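Local coordinates for probable adhesion protein (Pseudomonas aeruginosa PAO1, PDB 6R3Z) that probably delivers ferrous iron to a membrane transporter as a periplasmic solute-binding protein, and holds a nickel ion here in a six-histidine site, at residues 169-174 and 219-224; 185-190 and 271-276; 9-14 and 30-35; 56-61 and 83-88; 249-254 and 263-268. All blocks are in the same frame, centred on the assembly; numbering follows the deposited sequence.

Interaction 1 of 5, residues 169-174 and 219-224; sequences ADFRVA and DVKVIF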
# COMPACT_ATOMS: atom_id res chain seq x y z
N ALA A 169 20.08 -3.59 -18.44
CA ALA A 169 19.76 -4.97 -18.07
C ALA A 169 20.32 -5.40 -16.70
O ALA A 169 19.72 -6.27 -16.06
CB ALA A 169 20.24 -5.92 -19.15
N ASP A 170 21.44 -4.79 -16.26
CA ASP A 170 22.09 -5.11 -14.98
C ASP A 170 21.51 -4.34 -13.76
O ASP A 170 22.09 -4.42 -12.66
CB ASP A 170 23.62 -4.89 -15.09
CG ASP A 170 24.08 -3.44 -15.16
OD1 ASP A 170 23.26 -2.56 -15.51
OD2 ASP A 170 25.27 -3.18 -14.85
N PHE A 171 20.41 -3.59 -13.95
CA PHE A 171 19.83 -2.81 -12.86
C PHE A 171 18.99 -3.69 -11.93
O PHE A 171 17.76 -3.74 -12.05
CB PHE A 171 19.03 -1.62 -13.40
CG PHE A 171 18.54 -0.65 -12.36
CD1 PHE A 171 19.41 0.23 -11.73
CD2 PHE A 171 17.19 -0.59 -12.02
CE1 PHE A 171 18.95 1.15 -10.78
CE2 PHE A 171 16.72 0.35 -11.09
CZ PHE A 171 17.61 1.21 -10.48
N ARG A 172 19.65 -4.42 -11.04
CA ARG A 172 18.94 -5.26 -10.07
C ARG A 172 18.58 -4.44 -8.85
O ARG A 172 19.36 -3.59 -8.41
CB ARG A 172 19.73 -6.51 -9.69
CG ARG A 172 19.67 -7.63 -10.74
CD ARG A 172 20.30 -8.90 -10.17
NE ARG A 172 20.45 -9.98 -11.15
CZ ARG A 172 19.51 -10.89 -11.42
NH1 ARG A 172 18.32 -10.82 -10.84
NH2 ARG A 172 19.75 -11.85 -12.31
N VAL A 173 17.39 -4.71 -8.31
CA VAL A 173 16.77 -3.98 -7.20
C VAL A 173 16.49 -4.91 -6.01
O VAL A 173 16.04 -6.03 -6.20
CB VAL A 173 15.43 -3.38 -7.75
CG1 VAL A 173 14.49 -2.89 -6.65
CG2 VAL A 173 15.71 -2.26 -8.76
N ALA A 174 16.71 -4.41 -4.80
CA ALA A 174 16.35 -5.09 -3.56
C ALA A 174 15.47 -4.13 -2.72
O ALA A 174 15.55 -2.91 -2.89
CB ALA A 174 17.59 -5.49 -2.78
N ASP A 219 25.24 -8.63 -7.77
CA ASP A 219 25.51 -7.25 -8.17
C ASP A 219 24.23 -6.38 -8.13
O ASP A 219 23.86 -5.73 -9.12
CB ASP A 219 26.23 -7.20 -9.54
CG ASP A 219 26.88 -5.86 -9.87
OD1 ASP A 219 27.14 -5.06 -8.92
OD2 ASP A 219 27.14 -5.60 -11.06
N VAL A 220 23.53 -6.41 -6.98
CA VAL A 220 22.32 -5.59 -6.80
C VAL A 220 22.79 -4.13 -6.78
O VAL A 220 23.80 -3.82 -6.15
CB VAL A 220 21.52 -6.01 -5.53
CG1 VAL A 220 20.41 -5.00 -5.18
CG2 VAL A 220 20.94 -7.41 -5.70
N LYS A 221 22.10 -3.27 -7.53
CA LYS A 221 22.49 -1.87 -7.69
C LYS A 221 21.89 -0.94 -6.65
O LYS A 221 22.57 -0.00 -6.20
CB LYS A 221 22.16 -1.38 -9.12
CG LYS A 221 22.86 -2.17 -10.25
CD LYS A 221 24.39 -2.04 -10.26
CE LYS A 221 25.04 -2.95 -11.27
NZ LYS A 221 26.53 -2.87 -11.21
N VAL A 222 20.61 -1.14 -6.32
CA VAL A 222 19.91 -0.25 -5.40
C VAL A 222 19.11 -1.04 -4.37
O VAL A 222 18.69 -2.16 -4.64
CB VAL A 222 19.00 0.79 -6.13
CG1 VAL A 222 19.77 1.59 -7.19
CG2 VAL A 222 17.76 0.15 -6.73
N ILE A 223 18.89 -0.42 -3.20
CA ILE A 223 18.03 -0.95 -2.16
C ILE A 223 17.02 0.14 -1.75
O ILE A 223 17.42 1.30 -1.53
CB ILE A 223 18.78 -1.60 -0.95
CG1 ILE A 223 17.78 -2.32 0.01
CG2 ILE A 223 19.67 -0.58 -0.21
CD1 ILE A 223 18.39 -3.49 0.83
N PHE A 224 15.74 -0.22 -1.69
CA PHE A 224 14.67 0.67 -1.24
C PHE A 224 14.29 0.28 0.18
O PHE A 224 13.77 -0.82 0.40
CB PHE A 224 13.45 0.65 -2.17
CG PHE A 224 13.72 1.14 -3.57
CD1 PHE A 224 13.87 2.50 -3.84
CD2 PHE A 224 13.85 0.24 -4.63
CE1 PHE A 224 14.14 2.95 -5.14
CE2 PHE A 224 14.13 0.69 -5.92
CZ PHE A 224 14.24 2.05 -6.18
O HOH W 1 23.50 -6.60 -11.69
O HOH W 2 27.15 -4.79 -13.67
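Ala-174, Lys-221 and Arg-172 lose the most surface where strands 172-175 and 220-226 run parallel as neighbours in a four-stranded sheet. Ala-174 is held through both polar backbone atoms: its N donates to Val-222 O at 3.0 Å, and its O accepts from Phe-224 N at 3.0 Å. Its CB, on the same face as the Ile-223 side chain, rests on Val-220 CG1 (3.7 Å). Arg-172 contributes mainly its carbonyl, whose O takes the N-H of Lys-221 at 2.9 Å, with the donor tilted 30° from the carbonyl plane, and a weak bond from Val-222 N. The Arg-172 chain itself runs outward, extended, to bond Thr-192 through NH1. Lys-221 lays its CG 3.4 Å from Asp-170 O; a bend at chi2 (-65°) sets the direction of CD. NZ then meets Asp-219 OD2 from above the carboxylate plane in a 2.8 Å salt bridge, with a long second bridge to Asp-170 OD2 (3.9 Å). One water donates to both of those OD2 atoms, so lysine and water together would ease the repulsion between the two acids. On the other face Val-173 CG2 packs on Val-222 CG2, and Val-173 CG1 lies at the edge of the Phe-224 ring, in its plane. Leu-215 of helix 205-217 covers Ala-174 and Val-220, helix 260-277 covers Phe-171 and Phe-224, and strand 244-248 continues the sheet beyond Ile-223.

Interaction 2 of 5, residues 185-190 and 271-276; sequences REFGLE and TVVRAI
Phe-187 sits just before Gly-188, which closes a Schellman motif after helix 181-185, and packs its ring on three residues of helix 260-277. With CG anti to its carbonyl carbon (chi1 -68°), the ring leaves the turn toward that helix. Val-272 CG1 sits over one ring face in a CH-pi contact, 3.8 Å from the centroid and 20° off the normal. Val-272 CG1 is displaced toward the rim, nearest Phe-187 CE2 at 3.5 Å. Val-273 comes in at the ring edge instead, its CG2 near the ring plane and 3.7 Å from Phe-187 CE1, the two side chains crossing at about a right angle. One turn along the helix from Val-272, Ile-276 CD1 reaches Phe-187 CD1 at 4.0 Å, and the same methyl meets Leu-189 CD1 tip to tip, also at 4.0 Å. The contact is therefore wholly apolar.

Around this first shell, Leu-183 and Leu-184 of helix 181-185 touch Val-272. Ile-276 is also backed by Leu-163 and Phe-171, and Leu-189 touches Pro-167. Just before the ring, the Glu-186 carboxylate accepts from the backbone N atoms of Ile-116 and Ser-117 at the start of helix 116-133, tying the turn to that helix, while Glu-186 O accepts from Arg-156 NH2. Phe-187 lies within a type I turn from Arg-185 to Gly-188, closed by Gly-188 N donating to Arg-185 O at 3.0 Å.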
# COMPACT_ATOMS: atom_id res chain seq x y z
N ARG A 185 6.55 -3.04 -10.89
CA ARG A 185 5.92 -3.65 -12.08
C ARG A 185 5.43 -2.55 -13.04
O ARG A 185 5.38 -2.77 -14.25
CB ARG A 185 4.72 -4.53 -11.66
CG ARG A 185 4.25 -5.49 -12.76
CD ARG A 185 3.26 -6.50 -12.23
NE ARG A 185 3.16 -7.67 -13.10
CZ ARG A 185 2.19 -7.87 -13.99
NH1 ARG A 185 1.21 -6.98 -14.12
NH2 ARG A 185 2.19 -8.96 -14.74
N GLU A 186 5.11 -1.35 -12.52
CA GLU A 186 4.64 -0.26 -13.38
C GLU A 186 5.76 0.42 -14.18
O GLU A 186 5.48 1.24 -15.05
CB GLU A 186 3.83 0.72 -12.59
CG GLU A 186 2.67 -0.03 -11.97
CD GLU A 186 1.56 0.86 -11.46
OE1 GLU A 186 1.85 1.74 -10.63
OE2 GLU A 186 0.41 0.67 -11.91
N PHE A 187 7.01 0.01 -13.91
CA PHE A 187 8.18 0.43 -14.66
C PHE A 187 8.67 -0.74 -15.51
O PHE A 187 9.63 -0.60 -16.26
CB PHE A 187 9.29 0.91 -13.71
CG PHE A 187 8.97 2.19 -12.98
CD1 PHE A 187 9.29 3.42 -13.52
CD2 PHE A 187 8.37 2.16 -11.73
CE1 PHE A 187 9.00 4.61 -12.84
CE2 PHE A 187 8.06 3.34 -11.05
CZ PHE A 187 8.39 4.56 -11.61
N GLY A 188 8.00 -1.90 -15.38
CA GLY A 188 8.40 -3.13 -16.06
C GLY A 188 9.60 -3.75 -15.36
O GLY A 188 10.42 -4.45 -15.99
N LEU A 189 9.72 -3.48 -14.05
CA LEU A 189 10.84 -3.95 -13.24
C LEU A 189 10.40 -4.96 -12.20
O LEU A 189 9.23 -5.02 -11.83
CB LEU A 189 11.55 -2.76 -12.57
CG LEU A 189 12.30 -1.80 -13.50
CD1 LEU A 189 12.71 -0.56 -12.75
CD2 LEU A 189 13.54 -2.48 -14.09
N GLU A 190 11.36 -5.75 -11.74
CA GLU A 190 11.17 -6.81 -10.76
C GLU A 190 12.11 -6.58 -9.57
O GLU A 190 13.15 -5.95 -9.71
CB GLU A 190 11.58 -8.15 -11.41
CG GLU A 190 10.45 -9.15 -11.58
CD GLU A 190 10.91 -10.50 -12.12
OE1 GLU A 190 12.00 -10.56 -12.74
OE2 GLU A 190 10.18 -11.49 -11.93
N THR A 271 11.07 8.88 -6.46
CA THR A 271 12.26 8.23 -5.90
C THR A 271 12.71 7.08 -6.81
O THR A 271 13.90 6.97 -7.10
CB THR A 271 12.00 7.83 -4.44
OG1 THR A 271 11.80 9.03 -3.67
CG2 THR A 271 13.16 7.00 -3.85
N VAL A 272 11.75 6.27 -7.32
CA VAL A 272 12.09 5.18 -8.24
C VAL A 272 12.72 5.78 -9.52
O VAL A 272 13.75 5.28 -9.97
CB VAL A 272 10.89 4.25 -8.55
CG1 VAL A 272 11.27 3.18 -9.58
CG2 VAL A 272 10.37 3.59 -7.26
N VAL A 273 12.09 6.85 -10.07
CA VAL A 273 12.63 7.52 -11.25
C VAL A 273 14.05 8.04 -10.98
O VAL A 273 14.94 7.83 -11.79
CB VAL A 273 11.68 8.63 -11.78
CG1 VAL A 273 12.38 9.55 -12.78
CG2 VAL A 273 10.43 8.01 -12.40
N ARG A 274 14.25 8.70 -9.83
CA ARG A 274 15.59 9.22 -9.45
C ARG A 274 16.64 8.10 -9.40
O ARG A 274 17.74 8.27 -9.95
CB ARG A 274 15.55 9.96 -8.11
CG ARG A 274 16.86 10.69 -7.83
CD ARG A 274 16.76 11.70 -6.70
NE ARG A 274 16.42 11.06 -5.42
CZ ARG A 274 17.32 10.61 -4.55
NH1 ARG A 274 16.92 10.07 -3.40
NH2 ARG A 274 18.62 10.72 -4.80
N ALA A 275 16.30 6.94 -8.79
CA ALA A 275 17.19 5.77 -8.70
C ALA A 275 17.60 5.31 -10.12
O ALA A 275 18.79 5.07 -10.38
CB ALA A 275 16.49 4.64 -7.96
N ILE A 276 16.63 5.27 -11.05
CA ILE A 276 16.94 4.85 -12.43
C ILE A 276 17.84 5.92 -13.11
O ILE A 276 18.85 5.57 -13.73
CB ILE A 276 15.65 4.58 -13.25
CG1 ILE A 276 14.80 3.43 -12.63
CG2 ILE A 276 15.99 4.31 -14.73
CD1 ILE A 276 13.29 3.38 -13.11

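Interaction 3 of 5, residues 9-14 and 30-35; sequences IGITLH and VVPLIP
The puckered Pro-32 ring and the Ile-11 side chain lie side by side, pointing the same way, with Ile-11 CD1 4.0 Å from Pro-32 CB; Tyr-256 also touches this proline. Ile-11 CG1 stands between its backbone N and carbonyl carbon (chi1 65°), which brings it beside Pro-32 CA. Ile-11 CG2 meets Val-30 CG1 at 3.9 Å. The flat groups proper are the peptide planes of two parallel strands, each approached differently. Val-31 N donates to Ile-9 O at 2.7 Å, tilted from the carbonyl plane. Ile-11 N donates to Val-31 O at 3.1 Å from above the carbonyl plane (41° out of it). Leu-33 N meets Ile-11 O nearly along the C=O axis at 2.9 Å. On the reverse face Gly-10 has no side chain, and Leu-33 CD1 closes over its CA at 3.7 Å. Past the strand ends a water accepts from Ile-34 N at 3.0 Å and bonds weakly to Thr-12 O; Thr-12 OG1 itself bonds Asp-67. This is a beta-alpha-beta unit, strand 8-11, helix 14-24, strand 29-32. Tyr-17 and Val-20 of the connecting helix cover the Val-30 face, helix 68-76 covers Leu-33, and strand 58-61 flanks strand 8-11 on its other side.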
# COMPACT_ATOMS: atom_id res chain seq x y z
N ILE A 9 -18.75 4.18 6.84
CA ILE A 9 -17.84 3.22 6.18
C ILE A 9 -16.51 3.04 6.93
O ILE A 9 -15.72 3.99 7.03
CB ILE A 9 -17.55 3.71 4.73
CG1 ILE A 9 -18.83 4.03 3.96
CG2 ILE A 9 -16.65 2.70 3.96
CD1 ILE A 9 -18.55 5.03 2.77
N GLY A 10 -16.23 1.82 7.34
CA GLY A 10 -14.97 1.52 7.99
C GLY A 10 -13.88 1.23 6.98
O GLY A 10 -14.15 0.68 5.91
N ILE A 11 -12.66 1.66 7.30
CA ILE A 11 -11.45 1.42 6.51
C ILE A 11 -10.37 0.85 7.43
O ILE A 11 -10.44 1.04 8.65
CB ILE A 11 -10.97 2.63 5.69
CG1 ILE A 11 -10.51 3.82 6.60
CG2 ILE A 11 -12.02 3.05 4.65
CD1 ILE A 11 -9.01 3.73 7.07
N THR A 12 -9.33 0.23 6.84
CA THR A 12 -8.31 -0.44 7.66
C THR A 12 -6.91 0.17 7.57
O THR A 12 -6.18 0.14 8.56
CB THR A 12 -8.28 -1.94 7.33
OG1 THR A 12 -7.79 -2.10 6.00
CG2 THR A 12 -9.65 -2.62 7.46
N LEU A 13 -6.49 0.56 6.36
CA LEU A 13 -5.16 1.10 6.09
C LEU A 13 -5.30 2.48 5.44
O LEU A 13 -6.30 2.75 4.77
CB LEU A 13 -4.36 0.16 5.15
CG LEU A 13 -4.30 -1.33 5.56
CD1 LEU A 13 -3.81 -2.18 4.42
CD2 LEU A 13 -3.41 -1.55 6.80
N HIS A 14 -4.27 3.34 5.64
CA HIS A 14 -4.26 4.71 5.11
C HIS A 14 -4.68 4.83 3.64
O HIS A 14 -5.53 5.68 3.36
CB HIS A 14 -2.90 5.40 5.32
CG HIS A 14 -2.59 5.66 6.76
ND1 HIS A 14 -2.21 4.65 7.62
CD2 HIS A 14 -2.58 6.83 7.44
CE1 HIS A 14 -1.97 5.23 8.78
NE2 HIS A 14 -2.21 6.53 8.73
N VAL A 30 -16.24 8.43 6.71
CA VAL A 30 -15.16 7.43 6.56
C VAL A 30 -14.55 7.26 7.95
O VAL A 30 -14.06 8.24 8.53
CB VAL A 30 -14.10 7.86 5.51
CG1 VAL A 30 -13.11 6.73 5.24
CG2 VAL A 30 -14.76 8.33 4.21
N VAL A 31 -14.58 6.02 8.48
CA VAL A 31 -14.17 5.75 9.86
C VAL A 31 -13.00 4.77 9.92
O VAL A 31 -13.20 3.59 9.66
CB VAL A 31 -15.37 5.26 10.74
CG1 VAL A 31 -14.97 5.13 12.21
CG2 VAL A 31 -16.61 6.14 10.58
N PRO A 32 -11.78 5.20 10.33
CA PRO A 32 -10.67 4.24 10.46
C PRO A 32 -10.95 3.26 11.60
O PRO A 32 -11.46 3.67 12.66
CB PRO A 32 -9.46 5.13 10.79
CG PRO A 32 -9.88 6.52 10.38
CD PRO A 32 -11.34 6.56 10.69
N LEU A 33 -10.66 1.98 11.36
CA LEU A 33 -10.88 0.93 12.36
C LEU A 33 -9.84 1.00 13.45
O LEU A 33 -10.11 0.57 14.59
CB LEU A 33 -10.87 -0.45 11.71
CG LEU A 33 -12.25 -1.11 11.55
CD1 LEU A 33 -13.13 -0.32 10.56
CD2 LEU A 33 -12.09 -2.54 11.03
N ILE A 34 -8.64 1.47 13.11
CA ILE A 34 -7.54 1.57 14.08
C ILE A 34 -6.98 3.01 14.11
O ILE A 34 -7.01 3.68 13.07
CB ILE A 34 -6.45 0.46 13.89
CG1 ILE A 34 -5.50 0.73 12.70
CG2 ILE A 34 -7.09 -0.93 13.78
CD1 ILE A 34 -4.32 -0.32 12.52
N PRO A 35 -6.49 3.50 15.27
CA PRO A 35 -5.99 4.89 15.32
C PRO A 35 -4.76 5.14 14.44
O PRO A 35 -4.03 4.21 14.09
CB PRO A 35 -5.65 5.10 16.80
CG PRO A 35 -6.40 4.04 17.53
CD PRO A 35 -6.43 2.86 16.60
O HOH W 3 -7.76 2.09 10.28

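Interaction 4 of 5, residues 56-61 and 83-88; sequences LDVVVL and PVIEAN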
# COMPACT_ATOMS: atom_id res chain seq x y z
N LEU A 56 -20.96 1.16 12.48
CA LEU A 56 -20.73 1.18 11.03
C LEU A 56 -21.79 0.45 10.21
O LEU A 56 -22.50 -0.40 10.75
CB LEU A 56 -19.33 0.61 10.69
CG LEU A 56 -18.13 1.16 11.45
CD1 LEU A 56 -16.86 0.45 11.04
CD2 LEU A 56 -17.98 2.63 11.26
N ASP A 57 -21.87 0.78 8.90
CA ASP A 57 -22.79 0.15 7.96
C ASP A 57 -22.09 -0.83 7.04
O ASP A 57 -22.75 -1.68 6.43
CB ASP A 57 -23.49 1.21 7.10
CG ASP A 57 -24.28 2.16 7.96
OD1 ASP A 57 -25.20 1.69 8.69
OD2 ASP A 57 -23.95 3.36 7.97
N VAL A 58 -20.78 -0.65 6.84
CA VAL A 58 -19.95 -1.45 5.93
C VAL A 58 -18.48 -1.26 6.26
O VAL A 58 -18.09 -0.18 6.72
CB VAL A 58 -20.26 -1.11 4.42
CG1 VAL A 58 -19.99 0.37 4.09
CG2 VAL A 58 -19.50 -2.03 3.46
N VAL A 59 -17.67 -2.30 6.01
CA VAL A 59 -16.22 -2.20 6.17
C VAL A 59 -15.55 -2.54 4.83
O VAL A 59 -15.84 -3.59 4.25
CB VAL A 59 -15.63 -3.10 7.32
CG1 VAL A 59 -14.12 -2.92 7.43
CG2 VAL A 59 -16.30 -2.81 8.67
N VAL A 60 -14.66 -1.66 4.35
CA VAL A 60 -13.86 -1.87 3.15
C VAL A 60 -12.59 -2.60 3.60
O VAL A 60 -11.91 -2.16 4.54
CB VAL A 60 -13.54 -0.53 2.43
CG1 VAL A 60 -12.51 -0.74 1.30
CG2 VAL A 60 -14.82 0.09 1.87
N LEU A 61 -12.28 -3.72 2.93
CA LEU A 61 -11.11 -4.54 3.26
C LEU A 61 -10.14 -4.70 2.10
O LEU A 61 -10.54 -4.84 0.94
CB LEU A 61 -11.54 -5.97 3.67
CG LEU A 61 -12.36 -6.19 4.94
CD1 LEU A 61 -12.57 -7.68 5.19
CD2 LEU A 61 -11.69 -5.58 6.16
N PRO A 83 -21.85 -5.88 6.32
CA PRO A 83 -21.38 -5.99 4.93
C PRO A 83 -19.88 -5.63 4.81
O PRO A 83 -19.37 -4.74 5.49
CB PRO A 83 -22.26 -4.98 4.18
CG PRO A 83 -23.51 -4.89 5.00
CD PRO A 83 -23.00 -4.95 6.42
N VAL A 84 -19.18 -6.38 3.95
CA VAL A 84 -17.76 -6.20 3.75
C VAL A 84 -17.49 -6.04 2.26
O VAL A 84 -18.00 -6.82 1.44
CB VAL A 84 -16.98 -7.38 4.39
CG1 VAL A 84 -15.65 -7.64 3.70
CG2 VAL A 84 -16.80 -7.17 5.90
N ILE A 85 -16.73 -5.01 1.92
CA ILE A 85 -16.33 -4.78 0.53
C ILE A 85 -14.92 -5.32 0.34
O ILE A 85 -13.97 -4.81 0.96
CB ILE A 85 -16.46 -3.30 0.09
CG1 ILE A 85 -17.95 -2.87 0.08
CG2 ILE A 85 -15.78 -3.05 -1.27
CD1 ILE A 85 -18.15 -1.34 -0.08
N GLU A 86 -14.80 -6.35 -0.49
CA GLU A 86 -13.49 -6.94 -0.83
C GLU A 86 -12.92 -6.06 -1.97
O GLU A 86 -13.26 -6.23 -3.15
CB GLU A 86 -13.64 -8.42 -1.24
CG GLU A 86 -14.06 -9.33 -0.09
CD GLU A 86 -13.06 -9.59 1.02
OE1 GLU A 86 -11.87 -9.23 0.87
OE2 GLU A 86 -13.47 -10.18 2.05
N ALA A 87 -12.10 -5.05 -1.60
CA ALA A 87 -11.58 -4.07 -2.57
C ALA A 87 -10.81 -4.67 -3.74
O ALA A 87 -10.77 -4.08 -4.83
CB ALA A 87 -10.69 -3.06 -1.85
N ASN A 88 -10.14 -5.81 -3.50
CA ASN A 88 -9.27 -6.45 -4.49
C ASN A 88 -9.96 -7.50 -5.36
O ASN A 88 -9.27 -8.20 -6.10
CB ASN A 88 -8.06 -7.04 -3.76
CG ASN A 88 -7.06 -5.97 -3.38
OD1 ASN A 88 -6.44 -5.34 -4.25
ND2 ASN A 88 -6.94 -5.68 -2.09
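Leu-61 and Val-84 make the tight spot between strands 58-61 and 84-86: Leu-61 CD1 presses on Val-84 CG1 at 3.4 Å, closer than usual for two methyls. Leu-61 CG, anti to its carbonyl carbon (chi1 -65°), is itself 3.8 Å from that same CG1. On the reverse face Ile-85 bridges two valines, its CG1 against Val-58 CG2 (3.8 Å) and its CD1 against both Val-58 CG2 and Val-60 CG2. Helix 68-76 packs on the Leu-61 and Val-84 side, helix 116-133 on Val-58 and Ile-85. Looser contacts lie toward solvent. Exposed Pro-83 lays its ring by Asp-57 O, CD nearest at 3.3 Å, and its CB just brushes Val-58 CG2 (4.1 Å). The exposed Glu-86, bent at chi2, comes no nearer to Leu-61 CD1 than 4.1 Å, through OE2. Asp-57 turns its carboxylate elsewhere, to Arg-8 N.

Four backbone bonds step along the parallel strands: Val-59 N to Pro-83 O, Ile-85 N to Val-59 O, Leu-61 N to Ile-85 O (2.8 Å, 170° at the hydrogen) and Ala-87 N to Leu-61 O (3.0 Å). They pair the two strands of a beta-alpha-beta unit whose connection is helix 68-76; strand 84-86 is the outermost of the sheet in this chain. Direction and alignment thus rest on peptide groups, while branched aliphatic side chains pack against each other on both faces, with no side-chain polar bond between the strands.

Interaction 5 of 5, residues 249-254 and 263-268; sequences SHISYG and EEMARN. With NI (nickel (II) ion), chain B.
The loop that supplies His-250 to the six-histidine nickel site is fastened to helix 260-277 by Ser-249 and Asn-268. The Asn-268 amide grips Ser-249 by two bonds: OD1 accepts Ser-249 N at 2.9 Å, nearly straight (175°), and ND2 donates to Ser-249 O at 2.9 Å. Both donors lie in the carbonyl plane, on a lone pair. Ser-249 OG, anti to its backbone N (chi1 178°), donates to Glu-264 OE1 at 2.7 Å from above the carboxylate plane. Ser-249 OG also accepts from Ile-251 N at 2.9 Å, an ST turn round His-250. Within that turn His-250 points away from the helix and its NE2 binds nickel at 2.2 Å; His-41, His-66, His-111, His-177 and His-199 complete the site. Ile-251 slides past Glu-264 in the opposite direction, with CG1 3.8 Å from Glu-264 CB. The Ile-251 and Met-265 side chains cross at about a right angle, with Ile-251 CD1 3.6 Å from Met-265 CG. A water accepts from Tyr-253 N and donates to Glu-264 OE1, at 2.7 Å. Glu-264 OE2 forms a salt bridge with Lys-260, whose NZ also reaches Tyr-253 O.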
# COMPACT_ATOMS: atom_id res chain seq x y z
N SER A 249 7.76 4.98 0.88
CA SER A 249 6.67 5.01 1.83
C SER A 249 5.69 3.86 1.59
O SER A 249 5.19 3.69 0.47
CB SER A 249 5.93 6.34 1.77
OG SER A 249 4.84 6.33 2.68
N HIS A 250 5.34 3.14 2.66
CA HIS A 250 4.32 2.09 2.65
C HIS A 250 2.92 2.80 2.79
O HIS A 250 1.88 2.14 2.80
CB HIS A 250 4.55 1.20 3.90
CG HIS A 250 3.84 -0.12 3.93
ND1 HIS A 250 2.45 -0.21 4.07
CD2 HIS A 250 4.36 -1.37 4.05
CE1 HIS A 250 2.19 -1.51 4.20
NE2 HIS A 250 3.30 -2.24 4.18
N ILE A 251 2.92 4.16 2.96
CA ILE A 251 1.70 5.00 3.15
C ILE A 251 0.94 4.43 4.39
O ILE A 251 -0.21 3.98 4.31
CB ILE A 251 0.84 5.11 1.85
CG1 ILE A 251 1.78 5.36 0.60
CG2 ILE A 251 -0.24 6.22 2.02
CD1 ILE A 251 1.11 5.43 -0.79
N SER A 252 1.67 4.35 5.53
CA SER A 252 1.13 3.74 6.74
C SER A 252 1.43 4.54 8.00
O SER A 252 1.08 4.07 9.09
CB SER A 252 1.74 2.35 6.90
OG SER A 252 3.12 2.46 7.24
N TYR A 253 2.07 5.72 7.88
CA TYR A 253 2.46 6.52 9.05
C TYR A 253 1.68 7.82 9.20
O TYR A 253 1.53 8.54 8.24
CB TYR A 253 3.97 6.86 8.92
CG TYR A 253 4.56 7.47 10.16
CD1 TYR A 253 5.01 6.68 11.21
CD2 TYR A 253 4.65 8.86 10.31
CE1 TYR A 253 5.54 7.24 12.37
CE2 TYR A 253 5.17 9.43 11.47
CZ TYR A 253 5.61 8.62 12.50
OH TYR A 253 6.16 9.16 13.64
N GLY A 254 1.28 8.15 10.43
CA GLY A 254 0.66 9.45 10.69
C GLY A 254 -0.83 9.53 10.47
O GLY A 254 -1.50 8.51 10.46
N GLU A 263 -0.21 12.09 -2.55
CA GLU A 263 1.01 12.81 -2.14
C GLU A 263 2.21 11.85 -2.02
O GLU A 263 3.25 12.08 -2.64
CB GLU A 263 0.79 13.59 -0.82
CG GLU A 263 -0.11 14.80 -0.97
CD GLU A 263 -0.64 15.40 0.32
OE1 GLU A 263 0.11 15.40 1.33
OE2 GLU A 263 -1.80 15.88 0.32
N GLU A 264 2.02 10.75 -1.27
CA GLU A 264 3.09 9.77 -1.02
C GLU A 264 3.38 8.89 -2.22
O GLU A 264 4.55 8.53 -2.42
CB GLU A 264 2.80 8.98 0.25
CG GLU A 264 2.64 9.96 1.41
CD GLU A 264 2.69 9.42 2.81
OE1 GLU A 264 2.87 8.19 2.98
OE2 GLU A 264 2.53 10.23 3.75
N MET A 265 2.36 8.57 -3.06
CA MET A 265 2.64 7.80 -4.27
C MET A 265 3.46 8.63 -5.25
O MET A 265 4.35 8.09 -5.90
CB MET A 265 1.38 7.28 -4.96
CG MET A 265 0.88 6.01 -4.37
SD MET A 265 2.02 4.56 -4.37
CE MET A 265 2.10 4.16 -6.10
N ALA A 266 3.17 9.95 -5.36
CA ALA A 266 3.94 10.84 -6.25
C ALA A 266 5.43 10.81 -5.80
O ALA A 266 6.31 10.59 -6.63
CB ALA A 266 3.38 12.26 -6.20
N ARG A 267 5.68 10.91 -4.48
CA ARG A 267 7.03 10.85 -3.93
C ARG A 267 7.69 9.48 -4.16
O ARG A 267 8.88 9.43 -4.51
CB ARG A 267 7.07 11.29 -2.46
CG ARG A 267 6.79 12.80 -2.36
CD ARG A 267 7.44 13.41 -1.13
NE ARG A 267 6.74 13.04 0.10
CZ ARG A 267 5.75 13.75 0.63
NH1 ARG A 267 5.31 14.85 0.04
NH2 ARG A 267 5.18 13.35 1.76
N ASN A 268 6.90 8.38 -4.06
CA ASN A 268 7.39 7.02 -4.30
C ASN A 268 7.86 6.88 -5.76
O ASN A 268 8.99 6.48 -6.02
CB ASN A 268 6.29 6.00 -4.01
CG ASN A 268 6.23 5.63 -2.54
OD1 ASN A 268 7.11 6.01 -1.76
ND2 ASN A 268 5.21 4.89 -2.16
NI NI B . 3.35 -4.40 4.60
O HOH W 4 3.26 7.31 5.51

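Overall arrangement
Two lobes, each with a four-stranded parallel sheet, lie either side of the nickel site. Interactions 3 and 4, centres about 10 Å apart, share one sheet: Gly-10 N bonds Val-58 O at 2.8 Å and Val-60 N bonds Gly-10 O at 2.9 Å. Interactions 1 and 2, centres about 11 Å apart, belong to the other lobe, where Phe-224 CZ packs on Ala-275 CB (3.9 Å). The centres of interactions 1 and 3 are about 35 Å apart. Interaction 5 lies between the lobes: it uses helix 260-277, as interaction 2 does, and His-14 NE2 reaches Gly-254 O at 2.7 Å from interaction 3. The Thr-12 side chain lies about 11 Å from the nickel, that of Phe-224 about 13 Å.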